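Local coordinates for protein Rnh (Ribonuclease H) (Chlorobaculum tepidum, PDB 3H08) that probably cuts the RNA strand of RNA-DNA hybrids endonucleolytically, using magnesium and leaving 5'-phosphomonoester ends, at residues D70-V75 with F119-G124; T6-G11 with N128-R133. The protein carries 3 engineered substitutions. All blocks are in the same frame, centred on the assembly; numbering follows the deposited sequence.

Contact 1 of 2, residues D70-V75 with F119-G124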
loop_
_atom_site.group_PDB
_atom_site.type_symbol
_atom_site.label_atom_id
_atom_site.label_comp_id
_atom_site.label_asym_id
_atom_site.label_seq_id
_atom_site.Cartn_x
_atom_site.Cartn_y
_atom_site.Cartn_z
ATOM N N ASP A 70 -0.069 8.116 0.567
ATOM C CA ASP A 70 -0.288 9.164 1.602
ATOM C C ASP A 70 -0.052 8.622 3.004
ATOM O O ASP A 70 -0.148 9.371 3.976
ATOM C CB ASP A 70 -1.694 9.744 1.522
ATOM C CG ASP A 70 -1.926 10.867 2.495
ATOM O OD1 ASP A 70 -1.139 11.849 2.481
ATOM O OD2 ASP A 70 -2.898 10.780 3.266
ATOM N N SER A 71 0.322 7.336 3.110
ATOM C CA SER A 71 0.439 6.689 4.411
ATOM C C SER A 71 1.793 6.905 5.057
ATOM O O SER A 71 2.798 6.303 4.654
ATOM C CB SER A 71 0.150 5.198 4.301
ATOM O OG SER A 71 0.347 4.507 5.516
ATOM N N ALA A 72 1.823 7.745 6.092
ATOM C CA ALA A 72 3.040 7.913 6.873
ATOM C C ALA A 72 3.421 6.605 7.565
ATOM O O ALA A 72 4.585 6.269 7.650
ATOM C CB ALA A 72 2.866 8.991 7.870
ATOM N N TYR A 73 2.412 5.863 8.017
ATOM C CA TYR A 73 2.594 4.560 8.650
ATOM C C TYR A 73 3.440 3.664 7.790
ATOM O O TYR A 73 4.428 3.115 8.231
ATOM C CB TYR A 73 1.208 3.952 8.907
ATOM C CG TYR A 73 1.202 2.612 9.600
ATOM C CD1 TYR A 73 1.749 2.453 10.874
ATOM C CD2 TYR A 73 0.611 1.495 9.001
ATOM C CE1 TYR A 73 1.727 1.200 11.516
ATOM C CE2 TYR A 73 0.546 0.290 9.653
ATOM C CZ TYR A 73 1.102 0.133 10.888
ATOM O OH TYR A 73 1.046 -1.104 11.503
ATOM N N LEU A 74 3.047 3.530 6.533
ATOM C CA LEU A 74 3.815 2.747 5.599
ATOM C C LEU A 74 5.160 3.350 5.289
ATOM O O LEU A 74 6.216 2.686 5.364
ATOM C CB LEU A 74 3.026 2.570 4.307
ATOM C CG LEU A 74 3.720 1.876 3.126
ATOM C CD1 LEU A 74 4.079 0.425 3.478
ATOM C CD2 LEU A 74 2.881 1.962 1.903
ATOM N N VAL A 75 5.142 4.592 4.843
ATOM C CA VAL A 75 6.358 5.164 4.287
ATOM C C VAL A 75 7.443 5.346 5.358
ATOM O O VAL A 75 8.609 5.050 5.128
ATOM C CB VAL A 75 6.069 6.493 3.534
ATOM C CG1 VAL A 75 7.383 7.138 3.085
ATOM C CG2 VAL A 75 5.149 6.263 2.405
ATOM N N PHE A 119 9.797 4.072 -1.743
ATOM C CA PHE A 119 8.534 4.573 -1.210
ATOM C C PHE A 119 8.609 6.103 -1.100
ATOM O O PHE A 119 9.595 6.657 -0.576
ATOM C CB PHE A 119 8.292 3.959 0.196
ATOM C CG PHE A 119 8.002 2.471 0.169
ATOM C CD1 PHE A 119 6.673 2.001 0.173
ATOM C CD2 PHE A 119 9.041 1.540 0.053
ATOM C CE1 PHE A 119 6.422 0.645 0.092
ATOM C CE2 PHE A 119 8.772 0.178 -0.007
ATOM C CZ PHE A 119 7.469 -0.266 0.023
ATOM N N HIS A 120 7.525 6.749 -1.501
ATOM C CA HIS A 120 7.400 8.183 -1.475
ATOM C C HIS A 120 6.124 8.554 -0.778
ATOM O O HIS A 120 5.074 8.020 -1.100
ATOM C CB HIS A 120 7.334 8.745 -2.900
ATOM C CG HIS A 120 8.509 8.370 -3.758
ATOM N ND1 HIS A 120 9.728 9.014 -3.681
ATOM C CD2 HIS A 120 8.640 7.431 -4.714
ATOM C CE1 HIS A 120 10.557 8.477 -4.561
ATOM N NE2 HIS A 120 9.908 7.530 -5.215
ATOM N N LYS A 121 6.222 9.482 0.149
ATOM C CA LYS A 121 5.055 10.058 0.831
ATOM C C LYS A 121 4.444 11.187 0.004
ATOM O O LYS A 121 5.163 12.132 -0.419
ATOM C CB LYS A 121 5.505 10.615 2.168
ATOM C CG LYS A 121 4.452 11.336 2.950
ATOM C CD LYS A 121 3.385 10.410 3.437
ATOM C CE LYS A 121 2.539 11.039 4.534
ATOM N NZ LYS A 121 1.600 12.050 4.006
ATOM N N VAL A 122 3.129 11.130 -0.179
ATOM C CA VAL A 122 2.432 12.232 -0.809
ATOM C C VAL A 122 1.629 12.980 0.217
ATOM O O VAL A 122 1.321 12.420 1.270
ATOM C CB VAL A 122 1.577 11.798 -1.982
ATOM C CG1 VAL A 122 2.440 11.081 -3.021
ATOM C CG2 VAL A 122 0.403 10.950 -1.567
ATOM N N LYS A 123 1.312 14.232 -0.088
ATOM C CA LYS A 123 0.698 15.136 0.882
ATOM C C LYS A 123 -0.788 15.184 0.649
ATOM O O LYS A 123 -1.290 16.015 -0.083
ATOM C CB LYS A 123 1.331 16.547 0.810
ATOM C CG LYS A 123 2.849 16.512 1.060
ATOM C CD LYS A 123 3.397 17.749 1.709
ATOM C CE LYS A 123 4.874 17.562 2.087
ATOM N NZ LYS A 123 5.390 18.658 2.946
ATOM N N GLY A 124 -1.483 14.260 1.289
ATOM C CA GLY A 124 -2.901 14.018 1.037
ATOM C C GLY A 124 -3.067 12.975 -0.060
ATOM O O GLY A 124 -2.489 13.120 -1.137
#
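The carboxylate of Asp70 is met on both faces at one oxygen. Gly124 N donates to Asp70 OD1 from one side of the plane at 2.7 Å, and Lys121 NZ approaches the same OD1 from the other side at 3.1 Å, as a salt bridge. The Phe119 ring is met obliquely by Leu74, Leu74 CD1 standing 4.1 Å from Phe119 CE1. With CG anti to the backbone N (chi1 -176°), Asp70 turns its acid toward the loop that follows strand 116-121. Lys121 bends at chi2 and chi4, so that NZ also donates to Val122 O at 2.8 Å and weakly to Asp70 O. The contact closes the helical crossover between the parallel strands 64-69 and 116-121 of the RNase H fold: strand 64-69 ends just before Asp70, a predicted magnesium ligand, and the chain returns through helices to 116-121. Ser71 caps helix 72-79, its OG accepting a nearly straight bond from Leu74 N (3.0 Å) while also hydrogen-bonded to Glu48. Below these polar groups, Val75 CG1 leans on the backbone and CB of Lys121, 4.1 Å from the latter, and Val122 CG2 packs 3.7 Å from Asp70 CA.

Contact 2 of 2, residues T6-G11 with N128-R133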
loop_
_atom_site.group_PDB
_atom_site.type_symbol
_atom_site.label_atom_id
_atom_site.label_comp_id
_atom_site.label_asym_id
_atom_site.label_seq_id
_atom_site.Cartn_x
_atom_site.Cartn_y
_atom_site.Cartn_z
ATOM N N THR A 6 5.492 2.477 -11.765
ATOM C CA THR A 6 5.116 3.429 -10.730
ATOM C C THR A 6 3.731 3.000 -10.207
ATOM O O THR A 6 2.842 2.712 -10.987
ATOM C CB THR A 6 5.147 4.842 -11.295
ATOM O OG1 THR A 6 6.452 5.106 -11.803
ATOM C CG2 THR A 6 4.770 5.878 -10.246
ATOM N N ILE A 7 3.590 2.928 -8.879
ATOM C CA ILE A 7 2.371 2.465 -8.247
ATOM C C ILE A 7 1.911 3.513 -7.266
ATOM O O ILE A 7 2.681 4.005 -6.453
ATOM C CB ILE A 7 2.567 1.097 -7.534
ATOM C CG1 ILE A 7 3.182 0.101 -8.498
ATOM C CG2 ILE A 7 1.275 0.613 -6.978
ATOM C CD1 ILE A 7 3.330 -1.274 -7.934
ATOM N N TYR A 8 0.625 3.827 -7.352
ATOM C CA TYR A 8 -0.044 4.803 -6.494
ATOM C C TYR A 8 -1.060 4.053 -5.657
ATOM O O TYR A 8 -1.904 3.364 -6.193
ATOM C CB TYR A 8 -0.716 5.850 -7.332
ATOM C CG TYR A 8 0.213 6.582 -8.257
ATOM C CD1 TYR A 8 0.845 7.748 -7.852
ATOM C CD2 TYR A 8 0.485 6.103 -9.542
ATOM C CE1 TYR A 8 1.695 8.443 -8.697
ATOM C CE2 TYR A 8 1.331 6.783 -10.375
ATOM C CZ TYR A 8 1.955 7.945 -9.948
ATOM O OH TYR A 8 2.773 8.665 -10.814
ATOM N N THR A 9 -0.945 4.147 -4.348
ATOM C CA THR A 9 -1.765 3.341 -3.453
ATOM C C THR A 9 -2.537 4.228 -2.472
ATOM O O THR A 9 -2.031 5.274 -2.004
ATOM C CB THR A 9 -0.899 2.304 -2.687
ATOM O OG1 THR A 9 -0.036 2.971 -1.754
ATOM C CG2 THR A 9 -0.092 1.479 -3.637
ATOM N N ASP A 10 -3.723 3.765 -2.071
ATOM C CA ASP A 10 -4.542 4.469 -1.070
ATOM C C ASP A 10 -5.422 3.486 -0.348
ATOM O O ASP A 10 -5.898 2.536 -0.926
ATOM C CB ASP A 10 -5.432 5.579 -1.702
ATOM C CG ASP A 10 -6.034 6.578 -0.657
ATOM O OD1 ASP A 10 -6.939 6.175 0.137
ATOM O OD2 ASP A 10 -5.706 7.817 -0.697
ATOM N N GLY A 11 -5.676 3.768 0.922
ATOM C CA GLY A 11 -6.654 3.014 1.666
ATOM C C GLY A 11 -7.541 3.950 2.442
ATOM O O GLY A 11 -7.137 5.063 2.771
ATOM N N ASN A 128 -1.903 14.423 -6.415
ATOM C CA ASN A 128 -1.748 14.203 -7.840
ATOM C C ASN A 128 -2.934 13.353 -8.295
ATOM O O ASN A 128 -3.584 12.722 -7.446
ATOM C CB ASN A 128 -0.404 13.510 -8.126
ATOM C CG ASN A 128 -0.358 12.101 -7.594
ATOM O OD1 ASN A 128 -0.894 11.172 -8.216
ATOM N ND2 ASN A 128 0.288 11.919 -6.429
ATOM N N PRO A 129 -3.231 13.323 -9.598
ATOM C CA PRO A 129 -4.446 12.632 -10.068
ATOM C C PRO A 129 -4.407 11.128 -9.932
ATOM O O PRO A 129 -5.460 10.473 -9.964
ATOM C CB PRO A 129 -4.547 13.002 -11.557
ATOM C CG PRO A 129 -3.298 13.668 -11.924
ATOM C CD PRO A 129 -2.485 13.963 -10.694
ATOM N N TYR A 130 -3.202 10.568 -9.805
ATOM C CA TYR A 130 -3.055 9.104 -9.723
ATOM C C TYR A 130 -3.332 8.587 -8.324
ATOM O O TYR A 130 -4.117 7.663 -8.145
ATOM C CB TYR A 130 -1.711 8.687 -10.269
ATOM C CG TYR A 130 -1.458 9.299 -11.640
ATOM C CD1 TYR A 130 -2.142 8.840 -12.775
ATOM C CD2 TYR A 130 -0.607 10.373 -11.782
ATOM C CE1 TYR A 130 -1.923 9.427 -14.033
ATOM C CE2 TYR A 130 -0.381 10.961 -13.024
ATOM C CZ TYR A 130 -1.046 10.483 -14.148
ATOM O OH TYR A 130 -0.834 11.082 -15.374
ATOM N N ASN A 131 -2.751 9.208 -7.304
ATOM C CA ASN A 131 -3.211 8.907 -5.948
ATOM C C ASN A 131 -4.665 9.245 -5.767
ATOM O O ASN A 131 -5.358 8.550 -5.067
ATOM C CB ASN A 131 -2.360 9.592 -4.874
ATOM C CG ASN A 131 -1.071 8.878 -4.628
ATOM O OD1 ASN A 131 -1.040 7.775 -3.985
ATOM N ND2 ASN A 131 -0.016 9.446 -5.105
ATOM N N SER A 132 -5.148 10.325 -6.393
ATOM C CA SER A 132 -6.566 10.640 -6.255
ATOM C C SER A 132 -7.420 9.503 -6.818
ATOM O O SER A 132 -8.475 9.162 -6.259
ATOM C CB SER A 132 -6.894 11.911 -6.988
ATOM O OG SER A 132 -6.348 13.028 -6.312
ATOM N N ARG A 133 -6.998 8.953 -7.943
ATOM C CA ARG A 133 -7.751 7.835 -8.537
ATOM C C ARG A 133 -7.712 6.605 -7.643
ATOM O O ARG A 133 -8.750 5.943 -7.446
ATOM C CB ARG A 133 -7.240 7.511 -9.961
ATOM C CG ARG A 133 -7.902 6.322 -10.602
ATOM C CD ARG A 133 -9.375 6.519 -10.773
ATOM N NE ARG A 133 -9.935 5.420 -11.533
ATOM C CZ ARG A 133 -11.202 5.097 -11.558
ATOM N NH1 ARG A 133 -12.076 5.817 -10.902
ATOM N NH2 ARG A 133 -11.609 4.085 -12.302
#
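Tyr8 and Tyr130 both hold CG anti to the carbonyl carbon (chi1 -58° and -50°), which lays the two side chains alongside each other, pointing the same way. Tyr8 comes from strand 4-13 and Tyr130 from the first turn of helix 129-144. The rings meet obliquely, planes at 31° and centroids 5.2 Å apart. The tight contact is instead a CH-pi one, in which Tyr130 CB sits over the middle of the Tyr8 face, 3.3 Å from the ring centroid. Tyr130 runs on past the hydroxyl end of Tyr8, its CD2 being 3.9 Å from Tyr8 OH, and reaches Leu25, Met27 and Arg32. At one edge of the Tyr8 ring, beside CD1, lies the amide of Asn131, nearly perpendicular to the ring, while Tyr68 meets the ring from the neighbouring strand. Asn128 is the N-cap of the helix: its OD1 accepts from Asn131 N at 2.9 Å and, weakly, from Tyr130 N, and the same oxygen stands 3.8 Å from Tyr8 CE1. The capped turn is thus the one that touches the ring. An alanine in place of Tyr8 would remove the face under Tyr130 CB and the edge beside Asn131, and would probably loosen the seating of the first helical turn on the sheet. Two residues along the strand, Asp10 approaches the helix more loosely, OD2 standing 4.4 Å from Asn131 O. Its other oxygen lies close to a carboxylate oxygen of Asp135, a like-charge pair that would probably favour a bound cation or a shared proton. A magnesium ion lies nearby, and Asp10 and Asp135 are predicted ligands, as in the acidic two-metal active site of the RNase H family.

In the fold
Both contacts fasten a helix start to the same mixed sheet beside the acidic magnesium site, and both are partly buried. Contact 1 joins the 64-69/helix 72-79 junction to the outermost strand 116-121; contact 2 sets the C-terminal helix 129-144 against strand 4-13, near the sheet centre. Contact 1 combines an ionic, hydrogen-bonded end with an apolar base of Leu74, Val75 and Phe119, whereas contact 2 has no clear hydrogen bond between its segments and rests on aromatic packing. Each contributes one aspartate, Asp70 or Asp10, and their side chains approach to about 5 Å. Val122 of contact 1 packs against Asn128 and Asn131 of contact 2, and contact 1 is nested within the loop that contact 2 closes.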